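Long-range contacts in member of DUF4221 family (Bacteroides vulgatus, PDB 3S9J), which is of unknown function but folds as a six-bladed beta-propeller and carries bound sodium ions in the crystal: residues Val8-Glu13 against Phe360-Ala365; Phe304-Leu309 against Thr319-Lys324; Glu45-Ser50 against Pro79-Ser84; Leu94-Asn99 against Leu128-Tyr133. All blocks are in the same frame, centred on the assembly; numbering follows the deposited sequence.

Interaction 1 of 4, residues Val8-Glu13 against Phe360-Ala365; sequences VELVAE and FKIKNA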
# COMPACT_ATOMS: atom_id res chain seq x y z
N VAL A 8 -10.72 12.42 18.91
CA VAL A 8 -9.35 12.79 18.58
C VAL A 8 -9.22 13.47 17.23
O VAL A 8 -10.14 13.46 16.39
CB VAL A 8 -8.37 11.57 18.65
CG1 VAL A 8 -8.41 10.92 20.03
CG2 VAL A 8 -8.65 10.55 17.54
N GLU A 9 -8.07 14.10 17.05
CA GLU A 9 -7.67 14.67 15.77
C GLU A 9 -6.17 14.49 15.55
O GLU A 9 -5.40 14.29 16.49
CB GLU A 9 -8.01 16.15 15.71
CG GLU A 9 -7.26 17.03 16.70
CD GLU A 9 -7.67 18.50 16.61
OE1 GLU A 9 -8.09 18.96 15.52
OE2 GLU A 9 -7.56 19.20 17.63
N LEU A 10 -5.75 14.61 14.30
CA LEU A 10 -4.34 14.51 13.94
C LEU A 10 -3.73 15.90 13.80
O LEU A 10 -4.27 16.76 13.08
CB LEU A 10 -4.20 13.76 12.62
CG LEU A 10 -4.45 12.26 12.67
CD1 LEU A 10 -4.58 11.69 11.27
CD2 LEU A 10 -3.32 11.57 13.43
N VAL A 11 -2.59 16.11 14.45
CA VAL A 11 -1.94 17.40 14.51
C VAL A 11 -0.47 17.30 14.13
O VAL A 11 0.26 16.45 14.67
CB VAL A 11 -2.09 18.02 15.94
CG1 VAL A 11 -1.37 19.39 16.04
CG2 VAL A 11 -3.56 18.16 16.29
N ALA A 12 -0.03 18.16 13.21
CA ALA A 12 1.36 18.17 12.75
C ALA A 12 2.31 18.52 13.89
O ALA A 12 2.10 19.50 14.62
CB ALA A 12 1.53 19.18 11.57
N GLU A 13 3.35 17.73 14.05
CA GLU A 13 4.33 17.97 15.09
C GLU A 13 5.79 18.30 14.75
O GLU A 13 6.29 19.35 15.20
CB GLU A 13 4.37 16.73 15.99
CG GLU A 13 5.37 16.74 17.16
CD GLU A 13 4.78 17.19 18.47
OE1 GLU A 13 3.57 17.56 18.51
OE2 GLU A 13 5.53 17.16 19.46
N PHE A 360 2.37 13.38 12.18
CA PHE A 360 1.09 13.72 12.78
C PHE A 360 0.84 12.89 14.01
O PHE A 360 0.88 11.67 13.97
CB PHE A 360 -0.04 13.51 11.78
CG PHE A 360 0.01 14.50 10.67
CD1 PHE A 360 -0.63 15.73 10.79
CD2 PHE A 360 0.77 14.24 9.54
CE1 PHE A 360 -0.55 16.68 9.78
CE2 PHE A 360 0.87 15.17 8.54
CZ PHE A 360 0.22 16.41 8.65
N LYS A 361 0.57 13.60 15.12
CA LYS A 361 0.23 12.97 16.40
C LYS A 361 -1.25 13.05 16.67
O LYS A 361 -1.93 13.94 16.17
CB LYS A 361 1.02 13.64 17.53
CG LYS A 361 2.54 13.45 17.32
CD LYS A 361 3.37 13.71 18.55
CE LYS A 361 4.80 13.16 18.39
NZ LYS A 361 5.00 11.86 19.14
N ILE A 362 -1.74 12.12 17.48
CA ILE A 362 -3.15 12.05 17.86
C ILE A 362 -3.33 12.93 19.07
O ILE A 362 -2.66 12.72 20.07
CB ILE A 362 -3.54 10.61 18.23
CG1 ILE A 362 -3.33 9.68 17.03
CG2 ILE A 362 -4.97 10.55 18.73
CD1 ILE A 362 -3.46 8.23 17.37
N LYS A 363 -4.20 13.93 18.98
CA LYS A 363 -4.51 14.82 20.12
C LYS A 363 -6.01 14.82 20.41
O LYS A 363 -6.82 14.70 19.49
CB LYS A 363 -4.06 16.25 19.81
CG LYS A 363 -2.56 16.43 19.49
CD LYS A 363 -1.63 16.06 20.66
CE LYS A 363 -0.18 16.46 20.37
NZ LYS A 363 0.82 15.68 21.17
N ASN A 364 -6.40 14.98 21.67
CA ASN A 364 -7.83 15.13 22.01
C ASN A 364 -8.38 16.36 21.30
O ASN A 364 -7.73 17.41 21.31
CB ASN A 364 -8.03 15.24 23.53
CG ASN A 364 -7.81 13.92 24.27
OD1 ASN A 364 -7.37 12.92 23.69
ND2 ASN A 364 -8.13 13.92 25.55
N ALA A 365 -9.55 16.24 20.67
CA ALA A 365 -10.17 17.34 19.91
C ALA A 365 -10.95 18.32 20.79
O ALA A 365 -10.96 18.19 22.01
CB ALA A 365 -11.08 16.78 18.82
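Val8 lays its CB against the CG2 branch of Ile362 at 3.6 Å, the two branched side chains crossing obliquely at the start of an antiparallel pairing of strand 8-19, at one edge of its four-stranded sheet, with strand 354-364. Glu9 next exchanges two backbone hydrogen bonds with Lys363, Glu9 N to Lys363 O and Lys363 N to Glu9 O, each 2.8 Å, while its CG rests near the carbonyl O of Lys363. Leu10 turns to the same side of the sheet as Ile362 and Phe360; its CD2 reaches CG1 of Ile362 at 4.1 Å, and Val306 and Val308 of strand 304-309 touch it from beyond. Val11 and Lys361 form a second hydrogen-bonded pair, Val11 N to Lys361 O at 2.8 Å and Lys361 N to Val11 O at 2.9 Å. On the other side Val11 CG2 meets Lys363 CG, which its torsion sets anti to the carbonyl carbon (chi1 -58°). Ala12 CB lies 3.7 Å from CE1 of Phe360. In one of two modelled conformers Glu13 CD lies 3.8 Å from Lys361 CD, a contact to be taken with caution. The amine of Lys361 forms a salt bridge with Glu336, and an alanine in place of Lys361 would probably leave Glu336 without that charged mate. The join between the first and last strands of the chain thus has two chemistries: Val8, Leu10, Ala12, Phe360 and Ile362 supply apolar packing, whereas the opposite side, with Val11, mixes acids and lysines whose methylenes do most of the touching.

Interaction 2 of 4, residues Phe304-Leu309 against Thr319-Lys324; sequences FSVIVL and TKFPGK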
# COMPACT_ATOMS: atom_id res chain seq x y z
N PHE A 304 -7.91 15.19 0.87
CA PHE A 304 -8.08 13.90 1.54
C PHE A 304 -8.28 14.06 3.02
O PHE A 304 -8.10 15.15 3.59
CB PHE A 304 -6.88 12.97 1.25
CG PHE A 304 -5.59 13.41 1.86
CD1 PHE A 304 -4.83 14.42 1.24
CD2 PHE A 304 -5.10 12.81 3.01
CE1 PHE A 304 -3.62 14.84 1.78
CE2 PHE A 304 -3.89 13.24 3.57
CZ PHE A 304 -3.15 14.26 2.93
N SER A 305 -8.71 12.98 3.65
CA SER A 305 -8.80 12.93 5.08
C SER A 305 -8.16 11.65 5.58
O SER A 305 -7.93 10.71 4.82
CB SER A 305 -10.26 13.02 5.55
OG SER A 305 -10.99 11.87 5.18
N VAL A 306 -7.92 11.62 6.89
CA VAL A 306 -7.51 10.41 7.58
C VAL A 306 -8.42 10.16 8.75
O VAL A 306 -8.56 11.01 9.64
CB VAL A 306 -6.06 10.51 8.07
CG1 VAL A 306 -5.68 9.24 8.83
CG2 VAL A 306 -5.10 10.75 6.86
N ILE A 307 -9.08 9.01 8.70
CA ILE A 307 -9.95 8.51 9.76
C ILE A 307 -9.09 7.71 10.74
O ILE A 307 -8.31 6.86 10.32
CB ILE A 307 -11.03 7.58 9.18
CG1 ILE A 307 -11.85 8.29 8.09
CG2 ILE A 307 -11.88 7.00 10.31
CD1 ILE A 307 -12.52 7.36 7.06
N VAL A 308 -9.24 7.97 12.03
CA VAL A 308 -8.55 7.23 13.07
C VAL A 308 -9.53 6.26 13.74
O VAL A 308 -10.60 6.67 14.18
CB VAL A 308 -7.94 8.17 14.14
CG1 VAL A 308 -7.18 7.34 15.19
CG2 VAL A 308 -7.00 9.20 13.49
N LEU A 309 -9.19 4.98 13.78
CA LEU A 309 -10.01 3.98 14.45
C LEU A 309 -9.20 3.37 15.58
O LEU A 309 -7.98 3.19 15.45
CB LEU A 309 -10.44 2.87 13.48
CG LEU A 309 -11.23 3.30 12.24
CD1 LEU A 309 -10.31 3.52 11.00
CD2 LEU A 309 -12.36 2.30 11.94
N THR A 319 -9.47 13.72 10.41
CA THR A 319 -8.88 15.02 10.12
C THR A 319 -8.78 15.21 8.61
O THR A 319 -8.35 14.32 7.89
CB THR A 319 -7.50 15.13 10.79
OG1 THR A 319 -7.69 15.19 12.21
CG2 THR A 319 -6.75 16.36 10.30
N LYS A 320 -9.19 16.38 8.13
CA LYS A 320 -9.18 16.69 6.69
C LYS A 320 -7.88 17.42 6.36
O LYS A 320 -7.35 18.18 7.17
CB LYS A 320 -10.41 17.56 6.34
CG LYS A 320 -10.86 17.55 4.87
CD LYS A 320 -12.39 17.83 4.79
CE LYS A 320 -12.79 18.78 3.67
NZ LYS A 320 -12.35 18.32 2.33
N PHE A 321 -7.35 17.15 5.18
CA PHE A 321 -6.11 17.73 4.72
C PHE A 321 -6.31 18.44 3.40
O PHE A 321 -7.11 18.02 2.56
CB PHE A 321 -5.05 16.64 4.52
CG PHE A 321 -4.63 15.96 5.79
CD1 PHE A 321 -5.40 14.95 6.34
CD2 PHE A 321 -3.45 16.30 6.41
CE1 PHE A 321 -5.02 14.33 7.50
CE2 PHE A 321 -3.07 15.66 7.57
CZ PHE A 321 -3.87 14.67 8.11
N PRO A 322 -5.55 19.53 3.20
CA PRO A 322 -5.65 20.24 1.93
C PRO A 322 -4.97 19.53 0.79
O PRO A 322 -4.13 18.65 1.01
CB PRO A 322 -4.95 21.57 2.23
CG PRO A 322 -3.91 21.18 3.25
CD PRO A 322 -4.57 20.15 4.11
N GLY A 323 -5.31 19.91 -0.44
CA GLY A 323 -4.54 19.47 -1.60
C GLY A 323 -3.27 20.32 -1.74
O GLY A 323 -3.06 21.26 -0.98
N LYS A 324 -2.46 19.99 -2.75
CA LYS A 324 -1.28 20.76 -3.17
C LYS A 324 -0.22 20.86 -2.08
O LYS A 324 0.56 21.80 -2.05
CB LYS A 324 -1.68 22.14 -3.71
CG LYS A 324 -2.33 22.09 -5.10
CD LYS A 324 -2.50 23.46 -5.70
CE LYS A 324 -3.36 24.33 -4.79
NZ LYS A 324 -4.81 23.88 -4.80
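Phe304 and Phe321 set their rings almost parallel, planes 1° apart, but slid so far that they barely overlap, with centroids 4.8 Å apart. Over one face of the Phe304 ring stands instead CB of Phe321, a CH-pi contact 3.6 Å from the centroid. Phe304 CG lies between the backbone N and the carbonyl carbon (chi1 67°), which starts the side chain on its way across to Phe321. Val306 continues this tight side, its CG2 3.6 Å from CE1 of Phe321. In the backbone, Phe321 N donates to Phe304 O at 2.7 Å, and Val306 and Thr319 exchange a pair of bonds; Phe304 N to Phe321 O, at 3.4 Å, is weak. An alanine in place of Phe304 would probably open a gap over CB and the ring of Phe321. The solvent side is looser: Lys320 and Pro322 are exposed, side-chain contact between Ser305 and Lys320 is slight, Ser305 OG turns to Glu318, and Lys320 has a long, weak ion pair with Glu303. The segments belong to the hairpin of strands 304-309 and 315-321, with strand 278-284 flanking 304-309; Tyr328 meets the ring of Phe304, and Phe360 of strand 354-364 meets that of Phe321 edge-to-face.

Interaction 3 of 4, residues Glu45-Ser50 against Pro79-Ser84; sequences ENTQKS and PAVFGS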
# COMPACT_ATOMS: atom_id res chain seq x y z
N GLU A 45 12.51 1.43 -1.62
CA GLU A 45 12.86 0.83 -2.89
C GLU A 45 13.13 1.94 -3.88
O GLU A 45 12.28 2.77 -4.09
CB GLU A 45 11.78 -0.08 -3.42
CG GLU A 45 12.20 -0.78 -4.70
CD GLU A 45 11.10 -1.70 -5.20
OE1 GLU A 45 10.68 -2.57 -4.42
OE2 GLU A 45 10.68 -1.54 -6.36
N ASN A 46 14.29 1.96 -4.48
CA ASN A 46 14.71 3.08 -5.35
C ASN A 46 14.86 2.54 -6.77
O ASN A 46 15.98 2.39 -7.29
CB ASN A 46 16.03 3.63 -4.78
CG ASN A 46 16.58 4.81 -5.54
OD1 ASN A 46 15.83 5.72 -5.93
ND2 ASN A 46 17.91 4.82 -5.74
N THR A 47 13.71 2.23 -7.37
CA THR A 47 13.69 1.59 -8.69
C THR A 47 12.98 2.46 -9.73
O THR A 47 12.74 2.01 -10.86
CB THR A 47 12.99 0.21 -8.63
OG1 THR A 47 11.73 0.37 -7.98
CG2 THR A 47 13.89 -0.79 -7.86
N GLN A 48 12.63 3.69 -9.37
CA GLN A 48 12.01 4.59 -10.35
C GLN A 48 13.03 5.06 -11.37
O GLN A 48 14.23 5.15 -11.11
CB GLN A 48 11.35 5.79 -9.70
CG GLN A 48 10.17 5.44 -8.83
CD GLN A 48 9.01 4.84 -9.60
OE1 GLN A 48 8.49 3.78 -9.25
NE2 GLN A 48 8.65 5.47 -10.63
N LYS A 49 12.55 5.35 -12.56
CA LYS A 49 13.40 5.89 -13.60
C LYS A 49 14.58 5.01 -13.88
O LYS A 49 14.41 3.81 -14.03
CB LYS A 49 13.74 7.39 -13.31
CG LYS A 49 12.53 8.25 -13.17
CD LYS A 49 12.94 9.75 -13.05
CE LYS A 49 11.83 10.68 -13.36
NZ LYS A 49 12.40 12.07 -13.49
N SER A 50 15.80 5.54 -13.95
CA SER A 50 16.96 4.74 -14.29
C SER A 50 17.59 4.08 -13.07
O SER A 50 18.57 3.36 -13.18
CB SER A 50 18.01 5.61 -15.01
OG SER A 50 18.47 6.63 -14.13
N PRO A 79 15.88 -9.49 -12.62
CA PRO A 79 15.49 -8.80 -13.85
C PRO A 79 14.41 -7.75 -13.74
O PRO A 79 14.38 -6.84 -14.57
CB PRO A 79 15.00 -9.94 -14.76
CG PRO A 79 15.66 -11.15 -14.26
CD PRO A 79 15.73 -10.95 -12.76
N ALA A 80 13.49 -7.86 -12.77
CA ALA A 80 12.25 -7.07 -12.82
C ALA A 80 11.61 -6.73 -11.48
O ALA A 80 10.40 -6.90 -11.27
CB ALA A 80 11.23 -7.77 -13.71
N VAL A 81 12.43 -6.21 -10.58
CA VAL A 81 11.98 -5.80 -9.27
C VAL A 81 10.98 -4.66 -9.32
O VAL A 81 11.19 -3.62 -9.98
CB VAL A 81 13.15 -5.36 -8.38
CG1 VAL A 81 12.64 -4.80 -7.02
CG2 VAL A 81 14.14 -6.49 -8.21
N PHE A 82 9.87 -4.92 -8.67
CA PHE A 82 8.87 -3.91 -8.39
C PHE A 82 8.07 -4.33 -7.17
O PHE A 82 7.08 -5.06 -7.20
CB PHE A 82 8.00 -3.52 -9.59
CG PHE A 82 7.76 -2.04 -9.63
CD1 PHE A 82 8.84 -1.17 -9.60
CD2 PHE A 82 6.48 -1.52 -9.64
CE1 PHE A 82 8.66 0.20 -9.59
CE2 PHE A 82 6.30 -0.15 -9.66
CZ PHE A 82 7.42 0.70 -9.62
N GLY A 83 8.57 -3.86 -6.05
CA GLY A 83 8.06 -4.19 -4.74
C GLY A 83 9.14 -4.93 -3.96
O GLY A 83 9.75 -5.89 -4.45
N SER A 84 9.35 -4.51 -2.72
CA SER A 84 10.36 -5.09 -1.85
C SER A 84 10.03 -4.77 -0.42
O SER A 84 9.49 -3.69 -0.11
CB SER A 84 11.77 -4.63 -2.25
OG SER A 84 11.86 -3.22 -2.19
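Glu45 OE2 is gripped by two donors, Gly83 N across the contact at 3.2 Å and Thr47 OG1 from its own segment at 2.7 Å. The amide arrives on the syn lone pair, fairly straight (N-H...O 165°), and the hydroxyl on the anti lone pair, so the two bonds together would help to fix the rotation of the carboxylate. An extended chain delivers it, with CG anti to the backbone N (chi1 -176°). The other oxygen, OE1, accepts from Ser84 OG in the model, but it sits too close to a neighbouring atom for its exact place to be sure. The hydroxyl of Ser84 also has His43 as a hydrogen-bond partner. Within the six-bladed propeller this buried carboxylate ties the end of strand 39-46, the second strand of one four-stranded sheet, to the loop that leads from that sheet's last strand, 63-69, into strand 84-86 of the next. Gly83 has a backbone shape at which a side chain would collide with the carbonyl O of Phe82. Val81 adds an apolar flank, its CG1 3.9 Å from Glu45 OE2. Farther out, and tentatively, since they hold for one of two modelled positions of the exposed Phe82 ring, come two polar contacts: Gln48 OE1 lies in the ring plane at the edge, 3.3 Å from Phe82 CZ, and Thr47 OG1 comes within 3.5 Å of Phe82 CE1. The amide plane of Gln48 is turned 55° from that ring.

Interaction 4 of 4, residues Leu94-Asn99 against Leu128-Tyr133; sequences LVAQNN and LSFGSY. With FMT (formic acid), chain P.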
# COMPACT_ATOMS: atom_id res chain seq x y z
N LEU A 94 12.37 -9.60 0.89
CA LEU A 94 11.64 -10.28 -0.16
C LEU A 94 11.32 -9.25 -1.27
O LEU A 94 10.92 -8.13 -0.98
CB LEU A 94 10.37 -10.91 0.39
CG LEU A 94 10.63 -12.21 1.20
CD1 LEU A 94 9.36 -12.64 1.96
CD2 LEU A 94 11.12 -13.30 0.24
N VAL A 95 11.52 -9.67 -2.52
CA VAL A 95 11.25 -8.77 -3.63
C VAL A 95 10.33 -9.45 -4.63
O VAL A 95 10.39 -10.66 -4.86
CB VAL A 95 12.52 -8.24 -4.36
CG1 VAL A 95 13.52 -7.56 -3.36
CG2 VAL A 95 13.21 -9.34 -5.18
N ALA A 96 9.43 -8.65 -5.17
CA ALA A 96 8.42 -9.10 -6.15
C ALA A 96 8.90 -8.74 -7.55
O ALA A 96 9.32 -7.60 -7.81
CB ALA A 96 7.06 -8.45 -5.89
N GLN A 97 8.84 -9.71 -8.46
CA GLN A 97 9.21 -9.51 -9.85
C GLN A 97 8.05 -9.97 -10.72
O GLN A 97 8.10 -11.03 -11.38
CB GLN A 97 10.52 -10.21 -10.18
CG GLN A 97 11.68 -9.92 -9.23
CD GLN A 97 12.97 -10.41 -9.73
OE1 GLN A 97 13.49 -9.89 -10.72
NE2 GLN A 97 13.51 -11.43 -9.08
N ASN A 98 6.99 -9.18 -10.68
CA ASN A 98 5.77 -9.47 -11.44
C ASN A 98 5.99 -9.94 -12.87
O ASN A 98 5.40 -10.94 -13.29
CB ASN A 98 4.86 -8.27 -11.43
CG ASN A 98 3.56 -8.50 -12.20
OD1 ASN A 98 2.65 -9.11 -11.69
ND2 ASN A 98 3.48 -7.98 -13.43
N ASN A 99 6.80 -9.21 -13.65
CA ASN A 99 6.84 -9.42 -15.08
C ASN A 99 7.42 -10.77 -15.46
O ASN A 99 7.22 -11.23 -16.56
CB ASN A 99 7.61 -8.30 -15.78
CG ASN A 99 6.87 -6.98 -15.76
OD1 ASN A 99 5.72 -6.88 -15.33
ND2 ASN A 99 7.56 -5.92 -16.24
N LEU A 128 1.89 -10.31 -9.19
CA LEU A 128 2.66 -10.41 -7.93
C LEU A 128 3.07 -9.02 -7.51
O LEU A 128 3.84 -8.36 -8.23
CB LEU A 128 3.95 -11.18 -8.15
CG LEU A 128 3.79 -12.59 -8.63
CD1 LEU A 128 5.19 -13.20 -8.79
CD2 LEU A 128 2.93 -13.34 -7.62
N SER A 129 2.57 -8.56 -6.38
CA SER A 129 2.96 -7.25 -5.91
C SER A 129 2.79 -7.11 -4.41
O SER A 129 1.97 -7.79 -3.78
CB SER A 129 2.11 -6.16 -6.61
OG SER A 129 2.53 -4.86 -6.20
N PHE A 130 3.63 -6.24 -3.88
CA PHE A 130 3.45 -5.64 -2.56
C PHE A 130 4.15 -4.28 -2.63
O PHE A 130 5.00 -4.04 -3.52
CB PHE A 130 3.93 -6.53 -1.39
CG PHE A 130 5.19 -7.31 -1.64
CD1 PHE A 130 6.44 -6.73 -1.54
CD2 PHE A 130 5.13 -8.69 -1.88
CE1 PHE A 130 7.59 -7.49 -1.77
CE2 PHE A 130 6.28 -9.44 -2.10
CZ PHE A 130 7.50 -8.84 -2.02
N GLY A 131 3.75 -3.38 -1.76
CA GLY A 131 4.23 -2.00 -1.84
C GLY A 131 3.43 -1.07 -0.96
O GLY A 131 2.60 -1.52 -0.16
N SER A 132 3.64 0.23 -1.17
CA SER A 132 3.10 1.25 -0.29
C SER A 132 2.28 2.28 -1.05
O SER A 132 1.61 3.08 -0.42
CB SER A 132 4.26 1.96 0.46
OG SER A 132 5.28 2.32 -0.48
N TYR A 133 2.32 2.27 -2.38
CA TYR A 133 1.70 3.38 -3.15
C TYR A 133 0.21 3.39 -2.82
O TYR A 133 -0.38 4.45 -2.59
CB TYR A 133 1.95 3.15 -4.63
CG TYR A 133 1.84 4.37 -5.51
CD1 TYR A 133 2.71 5.46 -5.32
CD2 TYR A 133 0.96 4.40 -6.58
CE1 TYR A 133 2.67 6.58 -6.18
CE2 TYR A 133 0.91 5.53 -7.44
CZ TYR A 133 1.77 6.60 -7.22
OH TYR A 133 1.73 7.71 -8.06
C FMT P . 11.17 -6.17 -16.91
O1 FMT P . 10.31 -6.92 -17.42
O2 FMT P . 12.37 -6.16 -17.25
O HOH W 1 6.30 -7.01 -8.97
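Asn98 and Leu128 make the one direct hydrogen bond of this contact: Leu128 N donates to Asn98 OD1 at 2.9 Å, in the plane of the side-chain carbonyl and on a lone pair. Asn98 CG is anti to the backbone N (chi1 -180°). From the same amide group ND2 donates to Asn99 OD1 at 3.1 Å, almost in its own plane, so both ends of the amide are held. A water adds an indirect link, accepting from Asn98 N at 2.8 Å and donating to Leu128 O at 2.9 Å. Asn99 ND2 in turn donates to a formic acid molecule, probably a crystallisation additive. The ring contacts centre on Phe130. Ala96 CB stands over one face, offset toward the rim, in a CH-pi contact 4.1 Å from the centroid. A polar atom, Leu94 O, lies at the ring edge, 3.5 Å from Phe130 CE1, and Leu94 CB approaches CZ more loosely. Ile145 and Leu147 of strand 144-148 also pack against Phe130. This is a junction between adjacent blades of the beta-propeller, where the loop connecting strand 112-117 to strand 139-141 crosses the end of strand 93-97 and inserts an aromatic ring between two four-stranded sheets.

In the fold
Interactions 1 and 2 adjoin each other, their centres 12 Å apart, through Leu10 N and Thr319 OG1 and through ring packing. Both are antiparallel strand pairings with mostly backbone bonds, apolar on one side and more open on the other. Interactions 3 and 4 lie across the centre of the chain, with their own centres 9 Å apart, and are joined by backbone bonds from Phe82 and Gly83 to Ala96. There loops meet strand ends, and side-chain carboxylate or amide groups replace regular strand pairing. Interaction 4 is the most buried and nearest the chain centre; interaction 1, the farthest out, joins the two chain ends and encloses the others in sequence.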